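Local coordinates for glideosome-associated protein 50 (Plasmodium falciparum 3D7, PDB 3TGH) that is a component of the glideosome, the complex involved in parasite gliding and host cell invasion, and may help assemble and anchor it to the inner membrane complex, at residues 41-46 against 81-86; 151-156 against 191-196; 238-243 against 265-270. All coordinates share one frame; numbering follows the deposited sequence.

Contact 1 of 3, residues 41-46 against 81-86; sequences PGSNFI and GTRDWT
The Asp84 carboxylate grips the backbone amides of Asn44 and Phe45. Asn44 N donates to Asp84 OD2 at 2.8 Å, and Phe45 N donates to Asp84 OD1 at 2.9 Å. Both bonds are nearly straight and use the syn lone pairs. Asp84 OD2 also takes Gly81 N on its anti lone pair, at 2.9 Å. OD1 has a further donor in Gln92 NE2. These bonds fix the rotation of this buried carboxylate, and the amides around it probably stabilise its charge.

The loop 41-46 follows strand 37-40, and Gly81 leads into the short helix 82-85. This is the metal-site end of the calcineurin-like phosphoesterase fold: Thr82 lies beside His233, a metal ligand, and the Thr82 side chain is about 5 Å from a bound cobalt ion.

Ser43 OG accepts a bond from Arg83 N at 3.2 Å and also lies close to Gly81 CA. The Arg83 chain bends at chi2 (-61°) and chi3 (-65°), which brings NE to the Ile46 carbonyl. Arg83 NE donates to Ile46 O at 2.6 Å, with the oxygen in the guanidinium plane. NH2 adds a weak bond to the same oxygen. One water donates to both Ile46 O and Arg83 O.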
loop_
_atom_site.group_PDB
_atom_site.type_symbol
_atom_site.label_atom_id
_atom_site.label_comp_id
_atom_site.label_asym_id
_atom_site.label_seq_id
_atom_site.Cartn_x
_atom_site.Cartn_y
_atom_site.Cartn_z
ATOM N N PRO A 41 -0.499 -3.231 1.033
ATOM C CA PRO A 41 -1.458 -2.693 1.975
ATOM C C PRO A 41 -1.879 -3.760 2.977
ATOM O O PRO A 41 -1.385 -4.887 2.944
ATOM C CB PRO A 41 -2.618 -2.265 1.072
ATOM C CG PRO A 41 -2.609 -3.258 -0.014
ATOM C CD PRO A 41 -1.146 -3.564 -0.255
ATOM N N GLY A 42 -2.769 -3.401 3.883
ATOM C CA GLY A 42 -3.251 -4.342 4.883
ATOM C C GLY A 42 -2.171 -4.756 5.857
ATOM O O GLY A 42 -1.198 -4.031 6.070
ATOM N N SER A 43 -2.342 -5.930 6.446
ATOM C CA SER A 43 -1.317 -6.526 7.298
ATOM C C SER A 43 -0.334 -7.335 6.452
ATOM O O SER A 43 -0.606 -7.657 5.291
ATOM C CB SER A 43 -1.952 -7.434 8.355
ATOM O OG SER A 43 -2.696 -6.680 9.300
ATOM N N ASN A 44 0.801 -7.664 7.046
ATOM C CA ASN A 44 1.756 -8.586 6.442
ATOM C C ASN A 44 1.480 -10.008 6.919
ATOM O O ASN A 44 1.062 -10.862 6.133
ATOM C CB ASN A 44 3.194 -8.183 6.783
ATOM C CG ASN A 44 3.606 -6.887 6.137
ATOM O OD1 ASN A 44 3.361 -6.668 4.944
ATOM N ND2 ASN A 44 4.236 -6.006 6.920
ATOM N N PHE A 45 1.683 -10.245 8.211
ATOM C CA PHE A 45 1.536 -11.566 8.779
ATOM C C PHE A 45 0.248 -11.624 9.579
ATOM O O PHE A 45 0.079 -10.897 10.559
ATOM C CB PHE A 45 2.731 -11.908 9.666
ATOM C CG PHE A 45 4.022 -12.015 8.914
ATOM C CD1 PHE A 45 4.431 -13.226 8.369
ATOM C CD2 PHE A 45 4.823 -10.899 8.741
ATOM C CE1 PHE A 45 5.627 -13.321 7.666
ATOM C CE2 PHE A 45 6.017 -10.990 8.038
ATOM C CZ PHE A 45 6.422 -12.198 7.504
ATOM N N ILE A 46 -0.647 -12.519 9.176
ATOM C CA ILE A 46 -1.966 -12.603 9.785
ATOM C C ILE A 46 -1.880 -12.989 11.269
ATOM O O ILE A 46 -2.686 -12.525 12.068
ATOM C CB ILE A 46 -2.897 -13.573 9.011
ATOM C CG1 ILE A 46 -3.036 -13.135 7.542
ATOM C CG2 ILE A 46 -4.279 -13.665 9.689
ATOM C CD1 ILE A 46 -3.502 -11.694 7.357
ATOM N N GLY A 81 -0.252 -3.714 9.520
ATOM C CA GLY A 81 -1.664 -3.657 9.838
ATOM C C GLY A 81 -1.887 -4.155 11.250
ATOM O O GLY A 81 -0.938 -4.487 11.971
ATOM N N THR A 82 -3.147 -4.199 11.665
ATOM C CA THR A 82 -3.465 -4.522 13.053
ATOM C C THR A 82 -2.972 -5.899 13.468
ATOM O O THR A 82 -2.612 -6.097 14.623
ATOM C CB THR A 82 -4.973 -4.409 13.329
ATOM O OG1 THR A 82 -5.687 -5.244 12.414
ATOM C CG2 THR A 82 -5.424 -2.967 13.156
ATOM N N ARG A 83 -2.946 -6.845 12.530
ATOM C CA ARG A 83 -2.464 -8.194 12.820
ATOM C C ARG A 83 -0.963 -8.224 13.143
ATOM O O ARG A 83 -0.510 -9.062 13.920
ATOM C CB ARG A 83 -2.739 -9.140 11.647
ATOM C CG ARG A 83 -4.203 -9.238 11.208
ATOM C CD ARG A 83 -5.136 -9.751 12.290
ATOM N NE ARG A 83 -4.850 -11.139 12.658
ATOM C CZ ARG A 83 -5.678 -11.935 13.337
ATOM N NH1 ARG A 83 -6.875 -11.507 13.731
ATOM N NH2 ARG A 83 -5.304 -13.179 13.620
ATOM N N ASP A 84 -0.200 -7.309 12.553
ATOM C CA ASP A 84 1.237 -7.233 12.803
ATOM C C ASP A 84 1.555 -6.637 14.186
ATOM O O ASP A 84 2.537 -7.026 14.850
ATOM C CB ASP A 84 1.896 -6.397 11.713
ATOM C CG ASP A 84 1.690 -6.983 10.317
ATOM O OD1 ASP A 84 2.150 -8.121 10.076
ATOM O OD2 ASP A 84 1.058 -6.311 9.473
ATOM N N TRP A 85 0.739 -5.669 14.600
ATOM C CA TRP A 85 0.919 -4.974 15.876
ATOM C C TRP A 85 0.665 -5.818 17.127
ATOM O O TRP A 85 1.091 -5.438 18.219
ATOM C CB TRP A 85 0.059 -3.711 15.914
ATOM C CG TRP A 85 0.679 -2.544 15.226
ATOM C CD1 TRP A 85 0.351 -2.039 14.000
ATOM C CD2 TRP A 85 1.743 -1.717 15.731
ATOM N NE1 TRP A 85 1.155 -0.951 13.707
ATOM C CE2 TRP A 85 2.006 -0.728 14.756
ATOM C CE3 TRP A 85 2.481 -1.707 16.918
ATOM C CZ2 TRP A 85 2.998 0.259 14.926
ATOM C CZ3 TRP A 85 3.471 -0.722 17.087
ATOM C CH2 TRP A 85 3.717 0.238 16.093
ATOM N N THR A 86 -0.027 -6.946 16.979
ATOM C CA THR A 86 -0.258 -7.843 18.099
ATOM C C THR A 86 0.915 -8.811 18.305
ATOM O O THR A 86 0.927 -9.561 19.270
ATOM C CB THR A 86 -1.591 -8.622 17.946
ATOM O OG1 THR A 86 -1.570 -9.391 16.739
ATOM C CG2 THR A 86 -2.767 -7.659 17.916
HETATM O O HOH W 1 -1.812 -11.448 14.669
#

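Contact 2 of 3, residues 151-156 against 191-196; sequences AAAFIF and DFIIVV
Phe154 and Ile194 lie side by side and point the same way from neighbouring strands. Phe154 CD2 is 3.9 Å from Ile194 CB. Ile194 CD1 reaches over one face of this ring, offset toward the rim.

Phe156 and Val196 repeat the pairing two residues on. Phe156 CD2 meets Val196 CB at 3.7 Å. CE2 of the same ring lies near Val196 CG2. At the other end, Ala152 CB faces Phe192 CB at 4.2 Å. These six side chains share one face of the sheet. Phe6 and Phe37 meet the Phe154 ring edge-to-face, and Tyr128 stacks on Phe156.

Ala153, Ile155, Ile193 and Val195 point to the other face. Ile155 and Ile193 lie side by side, pointing the same way. Ile155 CD1, anti to CA (chi2 162°), touches Ile193 CG2 at 4.0 Å. Helix 169-189 covers this face, with Leu179 and Leu183 against Ile155 and Ala186 against Ile193.

The backbones hold the pairs in step. Ala153 N donates to Phe192 O, and Ile194 N donates to Ala153 O. The ladder continues from Ile155 N to Ile194 O and from Val196 N to Ile155 O. At the start, Ala151 O accepts from both Asp191 N and Phe192 N. Asp191 OD2 takes Ala151 N at 2.8 Å on its anti lone pair and also forms a salt bridge with Lys314.

The strands run parallel, 16° apart. They are the two strands of a beta-alpha-beta unit, 148-156, 169-189 and 192-196, in one of the two mixed sheets of the metallophosphoesterase fold.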
loop_
_atom_site.group_PDB
_atom_site.type_symbol
_atom_site.label_atom_id
_atom_site.label_comp_id
_atom_site.label_asym_id
_atom_site.label_seq_id
_atom_site.Cartn_x
_atom_site.Cartn_y
_atom_site.Cartn_z
ATOM N N ALA A 151 6.001 12.665 -12.233
ATOM C CA ALA A 151 6.453 12.321 -10.890
ATOM C C ALA A 151 5.319 11.643 -10.136
ATOM O O ALA A 151 4.171 12.064 -10.246
ATOM C CB ALA A 151 6.905 13.582 -10.142
ATOM N N ALA A 152 5.654 10.602 -9.372
ATOM C CA ALA A 152 4.687 9.864 -8.562
ATOM C C ALA A 152 5.129 9.867 -7.108
ATOM O O ALA A 152 6.280 9.527 -6.803
ATOM C CB ALA A 152 4.552 8.436 -9.066
ATOM N N ALA A 153 4.220 10.263 -6.217
ATOM C CA ALA A 153 4.467 10.227 -4.788
ATOM C C ALA A 153 3.691 9.066 -4.175
ATOM O O ALA A 153 2.484 8.991 -4.316
ATOM C CB ALA A 153 4.061 11.535 -4.142
ATOM N N PHE A 154 4.415 8.163 -3.524
ATOM C CA PHE A 154 3.835 7.060 -2.767
ATOM C C PHE A 154 3.987 7.385 -1.293
ATOM O O PHE A 154 5.101 7.602 -0.807
ATOM C CB PHE A 154 4.547 5.751 -3.118
ATOM C CG PHE A 154 4.243 5.265 -4.501
ATOM C CD1 PHE A 154 4.945 5.741 -5.589
ATOM C CD2 PHE A 154 3.223 4.342 -4.721
ATOM C CE1 PHE A 154 4.651 5.294 -6.877
ATOM C CE2 PHE A 154 2.925 3.899 -6.001
ATOM C CZ PHE A 154 3.637 4.374 -7.077
ATOM N N ILE A 155 2.861 7.462 -0.587
ATOM C CA ILE A 155 2.854 7.792 0.827
ATOM C C ILE A 155 2.325 6.580 1.598
ATOM O O ILE A 155 1.247 6.040 1.292
ATOM C CB ILE A 155 2.021 9.046 1.102
ATOM C CG1 ILE A 155 2.693 10.260 0.431
ATOM C CG2 ILE A 155 1.869 9.286 2.615
ATOM C CD1 ILE A 155 1.768 11.458 0.261
ATOM N N PHE A 156 3.110 6.127 2.565
ATOM C CA PHE A 156 2.790 4.922 3.326
ATOM C C PHE A 156 2.407 5.311 4.739
ATOM O O PHE A 156 3.171 5.978 5.442
ATOM C CB PHE A 156 3.975 3.950 3.321
ATOM C CG PHE A 156 4.343 3.472 1.948
ATOM C CD1 PHE A 156 5.196 4.222 1.142
ATOM C CD2 PHE A 156 3.803 2.294 1.436
ATOM C CE1 PHE A 156 5.520 3.794 -0.153
ATOM C CE2 PHE A 156 4.115 1.865 0.160
ATOM C CZ PHE A 156 4.970 2.630 -0.646
ATOM N N ASP A 191 2.639 14.460 -10.024
ATOM C CA ASP A 191 1.534 14.339 -10.980
ATOM C C ASP A 191 0.560 13.245 -10.546
ATOM O O ASP A 191 -0.635 13.289 -10.879
ATOM C CB ASP A 191 2.086 14.047 -12.370
ATOM C CG ASP A 191 3.089 15.096 -12.819
ATOM O OD1 ASP A 191 2.664 16.194 -13.245
ATOM O OD2 ASP A 191 4.306 14.831 -12.706
ATOM N N PHE A 192 1.090 12.266 -9.815
ATOM C CA PHE A 192 0.315 11.173 -9.238
ATOM C C PHE A 192 0.625 11.065 -7.745
ATOM O O PHE A 192 1.787 11.133 -7.343
ATOM C CB PHE A 192 0.688 9.842 -9.890
ATOM C CG PHE A 192 0.426 9.781 -11.370
ATOM C CD1 PHE A 192 1.467 9.904 -12.280
ATOM C CD2 PHE A 192 -0.855 9.561 -11.849
ATOM C CE1 PHE A 192 1.221 9.825 -13.652
ATOM C CE2 PHE A 192 -1.107 9.484 -13.213
ATOM C CZ PHE A 192 -0.068 9.616 -14.110
ATOM N N ILE A 193 -0.407 10.872 -6.928
ATOM C CA ILE A 193 -0.222 10.645 -5.488
ATOM C C ILE A 193 -1.019 9.409 -5.093
ATOM O O ILE A 193 -2.229 9.343 -5.320
ATOM C CB ILE A 193 -0.667 11.850 -4.630
ATOM C CG1 ILE A 193 -0.006 13.144 -5.118
ATOM C CG2 ILE A 193 -0.320 11.625 -3.162
ATOM C CD1 ILE A 193 -0.562 14.391 -4.461
ATOM N N ILE A 194 -0.312 8.434 -4.520
ATOM C CA ILE A 194 -0.873 7.150 -4.127
ATOM C C ILE A 194 -0.569 6.934 -2.651
ATOM O O ILE A 194 0.577 7.020 -2.225
ATOM C CB ILE A 194 -0.264 5.981 -4.951
ATOM C CG1 ILE A 194 -0.569 6.154 -6.445
ATOM C CG2 ILE A 194 -0.783 4.613 -4.462
ATOM C CD1 ILE A 194 0.440 7.022 -7.177
ATOM N N VAL A 195 -1.605 6.655 -1.868
ATOM C CA VAL A 195 -1.439 6.398 -0.447
ATOM C C VAL A 195 -1.753 4.920 -0.186
ATOM O O VAL A 195 -2.672 4.360 -0.787
ATOM C CB VAL A 195 -2.346 7.318 0.392
ATOM C CG1 VAL A 195 -2.160 7.063 1.880
ATOM C CG2 VAL A 195 -2.079 8.798 0.059
ATOM N N VAL A 196 -0.959 4.300 0.683
ATOM C CA VAL A 196 -1.059 2.873 0.992
ATOM C C VAL A 196 -1.163 2.697 2.497
ATOM O O VAL A 196 -0.356 3.260 3.247
ATOM C CB VAL A 196 0.214 2.125 0.493
ATOM C CG1 VAL A 196 0.155 0.646 0.865
ATOM C CG2 VAL A 196 0.381 2.301 -1.017
#

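Contact 3 of 3, residues 238-243 against 265-270; sequences EVIEDN and SKSLFF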
loop_
_atom_site.group_PDB
_atom_site.type_symbol
_atom_site.label_atom_id
_atom_site.label_comp_id
_atom_site.label_asym_id
_atom_site.label_seq_id
_atom_site.Cartn_x
_atom_site.Cartn_y
_atom_site.Cartn_z
ATOM N N GLU A 238 -11.925 -4.522 -4.028
ATOM C CA GLU A 238 -12.970 -3.546 -4.308
ATOM C C GLU A 238 -12.396 -2.245 -4.850
ATOM O O GLU A 238 -11.252 -1.878 -4.541
ATOM C CB GLU A 238 -13.782 -3.250 -3.037
ATOM C CG GLU A 238 -14.849 -2.152 -3.214
ATOM C CD GLU A 238 -15.937 -2.179 -2.157
ATOM O OE1 GLU A 238 -15.639 -2.453 -0.973
ATOM O OE2 GLU A 238 -17.101 -1.909 -2.513
ATOM N N VAL A 239 -13.190 -1.557 -5.663
ATOM C CA VAL A 239 -12.926 -0.160 -5.965
ATOM C C VAL A 239 -14.195 0.671 -5.737
ATOM O O VAL A 239 -15.281 0.352 -6.257
ATOM C CB VAL A 239 -12.315 0.049 -7.383
ATOM C CG1 VAL A 239 -13.138 -0.636 -8.451
ATOM C CG2 VAL A 239 -12.144 1.550 -7.680
ATOM N N ILE A 240 -14.049 1.693 -4.895
ATOM C CA ILE A 240 -15.074 2.695 -4.633
ATOM C C ILE A 240 -14.537 4.024 -5.135
ATOM O O ILE A 240 -13.443 4.435 -4.745
ATOM C CB ILE A 240 -15.384 2.771 -3.128
ATOM C CG1 ILE A 240 -16.160 1.519 -2.702
ATOM C CG2 ILE A 240 -16.167 4.053 -2.785
ATOM C CD1 ILE A 240 -16.254 1.322 -1.198
ATOM N N GLU A 241 -15.275 4.686 -6.022
ATOM C CA GLU A 241 -14.805 5.945 -6.594
ATOM C C GLU A 241 -15.708 7.085 -6.176
ATOM O O GLU A 241 -16.931 6.997 -6.312
ATOM C CB GLU A 241 -14.707 5.878 -8.122
ATOM C CG GLU A 241 -13.845 7.012 -8.697
ATOM C CD GLU A 241 -13.768 7.019 -10.216
ATOM O OE1 GLU A 241 -13.640 5.935 -10.825
ATOM O OE2 GLU A 241 -13.820 8.128 -10.798
ATOM N N ASP A 242 -15.088 8.152 -5.678
ATOM C CA ASP A 242 -15.794 9.297 -5.124
ATOM C C ASP A 242 -14.929 10.551 -5.271
ATOM O O ASP A 242 -13.816 10.597 -4.748
ATOM C CB ASP A 242 -16.107 9.038 -3.647
ATOM C CG ASP A 242 -16.599 10.278 -2.918
ATOM O OD1 ASP A 242 -17.719 10.746 -3.213
ATOM O OD2 ASP A 242 -15.862 10.778 -2.037
ATOM N N ASN A 243 -15.444 11.551 -5.990
ATOM C CA ASN A 243 -14.760 12.841 -6.166
ATOM C C ASN A 243 -13.359 12.710 -6.783
ATOM O O ASN A 243 -12.397 13.303 -6.290
ATOM C CB ASN A 243 -14.676 13.602 -4.831
ATOM C CG ASN A 243 -16.043 13.823 -4.180
ATOM O OD1 ASN A 243 -16.150 13.895 -2.952
ATOM N ND2 ASN A 243 -17.086 13.942 -4.998
ATOM N N SER A 265 -22.672 2.591 -2.084
ATOM C CA SER A 265 -23.393 3.170 -3.229
ATOM C C SER A 265 -22.466 3.603 -4.373
ATOM O O SER A 265 -22.895 3.674 -5.527
ATOM C CB SER A 265 -24.240 4.362 -2.777
ATOM O OG SER A 265 -23.417 5.379 -2.226
ATOM N N LYS A 266 -21.206 3.893 -4.046
ATOM C CA LYS A 266 -20.211 4.274 -5.051
ATOM C C LYS A 266 -19.211 3.154 -5.368
ATOM O O LYS A 266 -18.161 3.398 -5.967
ATOM C CB LYS A 266 -19.486 5.544 -4.601
ATOM C CG LYS A 266 -20.389 6.774 -4.616
ATOM C CD LYS A 266 -19.605 8.070 -4.504
ATOM C CE LYS A 266 -20.446 9.270 -4.928
ATOM N NZ LYS A 266 -19.627 10.518 -4.990
ATOM N N SER A 267 -19.543 1.924 -4.984
ATOM C CA SER A 267 -18.733 0.772 -5.357
ATOM C C SER A 267 -18.915 0.468 -6.844
ATOM O O SER A 267 -20.043 0.366 -7.340
ATOM C CB SER A 267 -19.106 -0.448 -4.515
ATOM O OG SER A 267 -18.324 -1.567 -4.876
ATOM N N LEU A 268 -17.798 0.336 -7.553
ATOM C CA LEU A 268 -17.810 0.016 -8.976
ATOM C C LEU A 268 -17.546 -1.468 -9.221
ATOM O O LEU A 268 -17.922 -2.013 -10.256
ATOM C CB LEU A 268 -16.755 0.848 -9.709
ATOM C CG LEU A 268 -16.961 2.366 -9.693
ATOM C CD1 LEU A 268 -15.755 3.057 -10.325
ATOM C CD2 LEU A 268 -18.250 2.744 -10.408
ATOM N N PHE A 269 -16.890 -2.112 -8.264
ATOM C CA PHE A 269 -16.525 -3.506 -8.384
ATOM C C PHE A 269 -16.221 -4.061 -7.008
ATOM O O PHE A 269 -15.588 -3.388 -6.189
ATOM C CB PHE A 269 -15.284 -3.640 -9.282
ATOM C CG PHE A 269 -14.517 -4.919 -9.081
ATOM C CD1 PHE A 269 -14.981 -6.112 -9.604
ATOM C CD2 PHE A 269 -13.320 -4.922 -8.377
ATOM C CE1 PHE A 269 -14.269 -7.291 -9.428
ATOM C CE2 PHE A 269 -12.606 -6.098 -8.192
ATOM C CZ PHE A 269 -13.085 -7.285 -8.717
ATOM N N PHE A 270 -16.675 -5.284 -6.761
ATOM C CA PHE A 270 -16.362 -5.997 -5.529
ATOM C C PHE A 270 -16.191 -7.477 -5.835
ATOM O O PHE A 270 -16.991 -8.056 -6.567
ATOM C CB PHE A 270 -17.480 -5.820 -4.496
ATOM C CG PHE A 270 -17.209 -6.505 -3.184
ATOM C CD1 PHE A 270 -16.764 -5.782 -2.090
ATOM C CD2 PHE A 270 -17.403 -7.877 -3.042
ATOM C CE1 PHE A 270 -16.510 -6.401 -0.874
ATOM C CE2 PHE A 270 -17.146 -8.504 -1.839
ATOM C CZ PHE A 270 -16.694 -7.765 -0.748
#
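Glu238 lays its carboxylate against the edge of the Phe270 ring. Glu238 OE1 is 3.7 Å from Phe270 CD1, and the carboxylate and ring planes are 87° apart. Glu238 OE2 takes a hydrogen bond from Ser267 OG at 2.7 Å, on the anti lone pair. Ser204 OG is a second partner of OE2. The extended Glu238 chain, with CG anti to the backbone N (chi1 176°), runs past Phe269 O.

Strands 237-242 and 267-271 are antiparallel, and the second is an outermost strand of its sheet. A classic beta bulge interrupts their register: Leu268 and Phe269 both face Val239. Val239 N donates to Phe269 O, and Leu268 N donates to Val239 O at 2.8 Å. Past the bulge, Ile240 pairs with Ser267, and Glu241 N donates to Lys266 O.

Val239 CG1 sits between its own backbone N and carbonyl carbon (chi1 52°). There Val239 CG1 meets Phe269 CB at 3.8 Å and approaches the ring at its edge. Tyr300 of strand 297-305 stacks on Phe269. Ile240 packs its CG1 on Ser267 CA, also at 3.8 Å.

The extended Lys266 chain crosses the Ile240 side chain at about a right angle and passes Glu241 O to reach Asp242. Lys266 NZ forms a salt bridge with Asp242 OD1 at 2.6 Å. Leu268 CD1 packs against Glu241 CB at 3.7 Å, while Glu241 OE1 accepts a bond from His302.

In the fold
Contacts 2 and 3 belong to the same mixed sheet. Contact 2 pairs inner strands, and contact 3 includes an outermost strand. Their centres are 20 Å apart, and their nearest atoms are about 11 Å apart. Contact 1 follows strand 37-40 of the other sheet and meets contact 2 where Pro41 CA packs on Val196 CG1 at 3.9 Å. Contact 1 is nearest the metal site: the Thr82 side chain is about 3 Å from that of His233. The side chains of Val196 in contact 2 and Glu238 in contact 3 are each about 11 Å from that of His233. Asp198 OD2, just past contact 2, accepts a hydrogen bond from Thr82 N of contact 1.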